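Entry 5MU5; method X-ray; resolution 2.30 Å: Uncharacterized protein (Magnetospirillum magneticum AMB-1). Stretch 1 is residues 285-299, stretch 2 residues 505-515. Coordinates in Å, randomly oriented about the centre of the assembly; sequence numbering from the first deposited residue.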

# COMPACT_ATOMS: atom_id res chain seq x y z
N ASP A 285 -18.52 -29.14 -0.27
CA ASP A 285 -19.27 -30.37 -0.56
C ASP A 285 -20.21 -30.81 0.58
O ASP A 285 -21.22 -31.47 0.34
CB ASP A 285 -18.34 -31.50 -1.03
CG ASP A 285 -17.54 -32.11 0.09
OD1 ASP A 285 -17.27 -31.43 1.10
OD2 ASP A 285 -17.16 -33.30 -0.05
N ASP A 286 -19.89 -30.43 1.81
CA ASP A 286 -20.79 -30.68 2.94
C ASP A 286 -22.05 -29.84 2.87
O ASP A 286 -23.09 -30.27 3.33
CB ASP A 286 -20.10 -30.38 4.29
CG ASP A 286 -18.99 -31.36 4.63
OD1 ASP A 286 -19.09 -32.54 4.22
OD2 ASP A 286 -18.03 -30.95 5.31
N ASP A 287 -21.96 -28.64 2.29
CA ASP A 287 -23.04 -27.67 2.33
C ASP A 287 -23.82 -27.54 1.00
O ASP A 287 -24.77 -26.79 0.92
CB ASP A 287 -22.48 -26.29 2.70
CG ASP A 287 -21.52 -26.33 3.90
OD1 ASP A 287 -21.88 -26.93 4.94
OD2 ASP A 287 -20.41 -25.74 3.80
N ILE A 288 -23.42 -28.29 -0.02
CA ILE A 288 -24.03 -28.18 -1.33
C ILE A 288 -25.53 -28.41 -1.30
O ILE A 288 -26.27 -27.65 -1.94
CB ILE A 288 -23.38 -29.14 -2.36
CG1 ILE A 288 -22.05 -28.56 -2.84
CG2 ILE A 288 -24.26 -29.34 -3.60
CD1 ILE A 288 -22.18 -27.28 -3.65
N GLU A 289 -25.98 -29.42 -0.56
CA GLU A 289 -27.42 -29.70 -0.53
C GLU A 289 -28.22 -28.59 0.12
O GLU A 289 -29.32 -28.29 -0.32
CB GLU A 289 -27.73 -31.07 0.11
CG GLU A 289 -27.31 -32.27 -0.75
CD GLU A 289 -27.77 -32.20 -2.22
OE1 GLU A 289 -28.94 -31.82 -2.49
OE2 GLU A 289 -26.95 -32.51 -3.12
N VAL A 290 -27.66 -27.94 1.14
CA VAL A 290 -28.36 -26.86 1.82
C VAL A 290 -28.44 -25.63 0.92
O VAL A 290 -29.45 -24.94 0.89
CB VAL A 290 -27.68 -26.53 3.17
CG1 VAL A 290 -28.31 -25.30 3.83
CG2 VAL A 290 -27.80 -27.72 4.10
N ILE A 291 -27.37 -25.36 0.20
CA ILE A 291 -27.37 -24.23 -0.71
C ILE A 291 -28.43 -24.47 -1.79
O ILE A 291 -29.18 -23.58 -2.15
CB ILE A 291 -26.00 -24.05 -1.39
CG1 ILE A 291 -24.93 -23.71 -0.35
CG2 ILE A 291 -26.05 -22.94 -2.42
CD1 ILE A 291 -23.51 -23.75 -0.89
N LYS A 292 -28.48 -25.70 -2.28
CA LYS A 292 -29.42 -26.08 -3.33
C LYS A 292 -30.86 -25.96 -2.88
O LYS A 292 -31.68 -25.40 -3.58
CB LYS A 292 -29.14 -27.50 -3.81
CG LYS A 292 -29.89 -27.86 -5.06
CD LYS A 292 -29.29 -29.07 -5.75
CE LYS A 292 -29.98 -29.25 -7.10
NZ LYS A 292 -29.53 -30.49 -7.78
N ALA A 293 -31.13 -26.45 -1.67
CA ALA A 293 -32.47 -26.41 -1.09
C ALA A 293 -32.94 -25.00 -0.75
O ALA A 293 -34.13 -24.78 -0.58
CB ALA A 293 -32.52 -27.27 0.16
N ASN A 294 -32.02 -24.05 -0.69
CA ASN A 294 -32.38 -22.68 -0.34
C ASN A 294 -32.21 -21.64 -1.45
O ASN A 294 -32.56 -20.49 -1.27
CB ASN A 294 -31.57 -22.25 0.89
CG ASN A 294 -32.08 -22.87 2.16
OD1 ASN A 294 -33.03 -22.38 2.76
ND2 ASN A 294 -31.46 -23.96 2.58
N GLN A 295 -31.70 -22.04 -2.61
CA GLN A 295 -31.39 -21.06 -3.65
C GLN A 295 -32.61 -20.30 -4.14
O GLN A 295 -32.47 -19.20 -4.67
CB GLN A 295 -30.67 -21.70 -4.84
CG GLN A 295 -31.55 -22.54 -5.73
CD GLN A 295 -30.77 -23.09 -6.90
OE1 GLN A 295 -30.13 -22.35 -7.63
NE2 GLN A 295 -30.81 -24.40 -7.08
N ASP A 296 -33.79 -20.88 -3.96
CA ASP A 296 -35.02 -20.19 -4.35
C ASP A 296 -35.35 -18.94 -3.49
O ASP A 296 -36.05 -18.03 -3.97
CB ASP A 296 -36.21 -21.16 -4.40
CG ASP A 296 -36.52 -21.78 -3.05
OD1 ASP A 296 -35.62 -21.84 -2.17
OD2 ASP A 296 -37.67 -22.23 -2.87
N ARG A 297 -34.82 -18.88 -2.26
CA ARG A 297 -35.07 -17.76 -1.35
C ARG A 297 -33.81 -17.08 -0.77
O ARG A 297 -33.88 -16.36 0.24
CB ARG A 297 -36.00 -18.18 -0.23
CG ARG A 297 -35.45 -19.23 0.71
CD ARG A 297 -36.56 -19.71 1.63
NE ARG A 297 -36.25 -21.00 2.24
CZ ARG A 297 -36.29 -22.17 1.61
NH1 ARG A 297 -36.62 -22.24 0.31
NH2 ARG A 297 -35.99 -23.29 2.27
N ALA A 298 -32.68 -17.27 -1.42
CA ALA A 298 -31.46 -16.55 -1.05
C ALA A 298 -30.74 -16.10 -2.31
O ALA A 298 -30.84 -16.75 -3.35
CB ALA A 298 -30.55 -17.43 -0.22
N VAL A 299 -29.99 -15.02 -2.21
CA VAL A 299 -29.24 -14.55 -3.37
C VAL A 299 -27.91 -15.28 -3.37
O VAL A 299 -27.25 -15.30 -2.35
CB VAL A 299 -29.06 -13.03 -3.30
CG1 VAL A 299 -28.07 -12.54 -4.36
CG2 VAL A 299 -30.43 -12.38 -3.46
N SER A 505 -23.18 -24.34 11.50
CA SER A 505 -23.27 -25.55 10.72
C SER A 505 -24.40 -25.33 9.72
O SER A 505 -25.46 -24.82 10.09
CB SER A 505 -23.58 -26.72 11.64
OG SER A 505 -24.05 -27.81 10.90
N SER A 506 -24.18 -25.69 8.46
CA SER A 506 -25.20 -25.51 7.43
C SER A 506 -26.47 -26.33 7.72
O SER A 506 -27.54 -26.02 7.19
CB SER A 506 -24.64 -25.80 6.03
OG SER A 506 -24.33 -27.16 5.89
N GLN A 507 -26.37 -27.36 8.57
CA GLN A 507 -27.55 -28.09 9.02
C GLN A 507 -28.42 -27.26 9.97
O GLN A 507 -29.57 -27.57 10.15
CB GLN A 507 -27.16 -29.38 9.72
CG GLN A 507 -26.40 -30.36 8.85
CD GLN A 507 -26.32 -31.71 9.52
OE1 GLN A 507 -27.34 -32.39 9.69
NE2 GLN A 507 -25.12 -32.12 9.92
N SER A 508 -27.86 -26.24 10.60
CA SER A 508 -28.64 -25.40 11.52
C SER A 508 -29.21 -24.18 10.84
O SER A 508 -29.95 -23.43 11.46
CB SER A 508 -27.78 -24.93 12.69
OG SER A 508 -27.37 -26.02 13.48
N LEU A 509 -28.86 -23.97 9.57
CA LEU A 509 -29.33 -22.80 8.84
C LEU A 509 -30.83 -22.86 8.62
O LEU A 509 -31.33 -23.83 8.08
CB LEU A 509 -28.60 -22.73 7.50
CG LEU A 509 -28.95 -21.63 6.51
CD1 LEU A 509 -27.74 -21.28 5.65
CD2 LEU A 509 -30.13 -22.01 5.62
N ARG A 510 -31.55 -21.82 9.05
CA ARG A 510 -33.00 -21.67 8.80
C ARG A 510 -33.19 -20.24 8.33
O ARG A 510 -32.80 -19.31 9.02
CB ARG A 510 -33.86 -21.86 10.06
CG ARG A 510 -33.84 -23.24 10.70
CD ARG A 510 -34.45 -24.33 9.82
NE ARG A 510 -34.44 -25.63 10.50
CZ ARG A 510 -33.37 -26.41 10.66
NH1 ARG A 510 -32.17 -26.04 10.21
NH2 ARG A 510 -33.50 -27.57 11.29
N LEU A 511 -33.81 -20.06 7.17
CA LEU A 511 -34.03 -18.73 6.64
C LEU A 511 -35.47 -18.30 6.87
O LEU A 511 -36.36 -19.12 6.97
CB LEU A 511 -33.72 -18.72 5.15
CG LEU A 511 -32.33 -19.23 4.76
CD1 LEU A 511 -32.21 -19.22 3.24
CD2 LEU A 511 -31.23 -18.39 5.40
N LYS A 512 -35.69 -16.99 6.95
CA LYS A 512 -37.02 -16.43 7.14
C LYS A 512 -37.57 -15.89 5.82
O LYS A 512 -38.68 -15.38 5.77
CB LYS A 512 -36.96 -15.29 8.17
CG LYS A 512 -36.48 -15.73 9.55
CD LYS A 512 -36.03 -14.54 10.39
CE LYS A 512 -35.44 -14.99 11.72
NZ LYS A 512 -34.43 -14.01 12.20
N SER A 513 -36.81 -16.00 4.74
CA SER A 513 -37.18 -15.38 3.47
C SER A 513 -38.07 -16.26 2.61
O SER A 513 -38.27 -17.42 2.89
CB SER A 513 -35.91 -15.07 2.69
OG SER A 513 -35.09 -16.22 2.63
N THR A 514 -38.58 -15.67 1.53
CA THR A 514 -39.40 -16.35 0.53
C THR A 514 -38.89 -16.05 -0.88
O THR A 514 -38.11 -15.10 -1.09
CB THR A 514 -40.84 -15.84 0.59
OG1 THR A 514 -40.87 -14.47 0.17
CG2 THR A 514 -41.40 -15.96 1.99
N PRO A 515 -39.35 -16.84 -1.87
CA PRO A 515 -38.97 -16.48 -3.25
C PRO A 515 -39.45 -15.08 -3.66
O PRO A 515 -38.75 -14.42 -4.41
CB PRO A 515 -39.65 -17.55 -4.10
CG PRO A 515 -39.89 -18.69 -3.18
CD PRO A 515 -40.07 -18.11 -1.81
O HOH W 1 -21.35 -25.95 7.47

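Two serine hydroxyls pin this contact near its ends. S506 OG donates to D287 OD1 at 2.6 Å, its p rotamer directing the hydroxyl at a carboxylate whose CA-to-CB bond runs sideways but whose tip reaches across. A water bridges the same pair, donating to D287 OD1 (2.8 Å) and accepting from S506 N (3.0 Å), so a single carboxylate oxygen gathers both the serine's side chain and, through the water, its backbone. At the other end S513 OG donates to R297 O, the backbone carbonyl, at 2.7 Å. In both places the serine is buried and its short side chain spans the gap between close backbones.

Around these pins the packing mixes apolar and polar atoms. V290 points toward stretch 2, its CG1 lying 4.2 Å from L509 CD2 and 3.5 Å from S506 O. L511 packs farther along, with CD1 3.3 Å from N294 OD1, 4.2 Å from A298 CB and 4.1 Å from R297 CG; here the arginine contributes its aliphatic stem, while its NH1 is held by D296 OD1 at 2.7 Å in a salt bridge. N294 is buried beside both leucines, yet its ND2 donates to V290 O at 2.8 Å within the same stretch. Last, P515 closes the edge, its CA making a CA-H...O contact with D296 O at 3.4 Å.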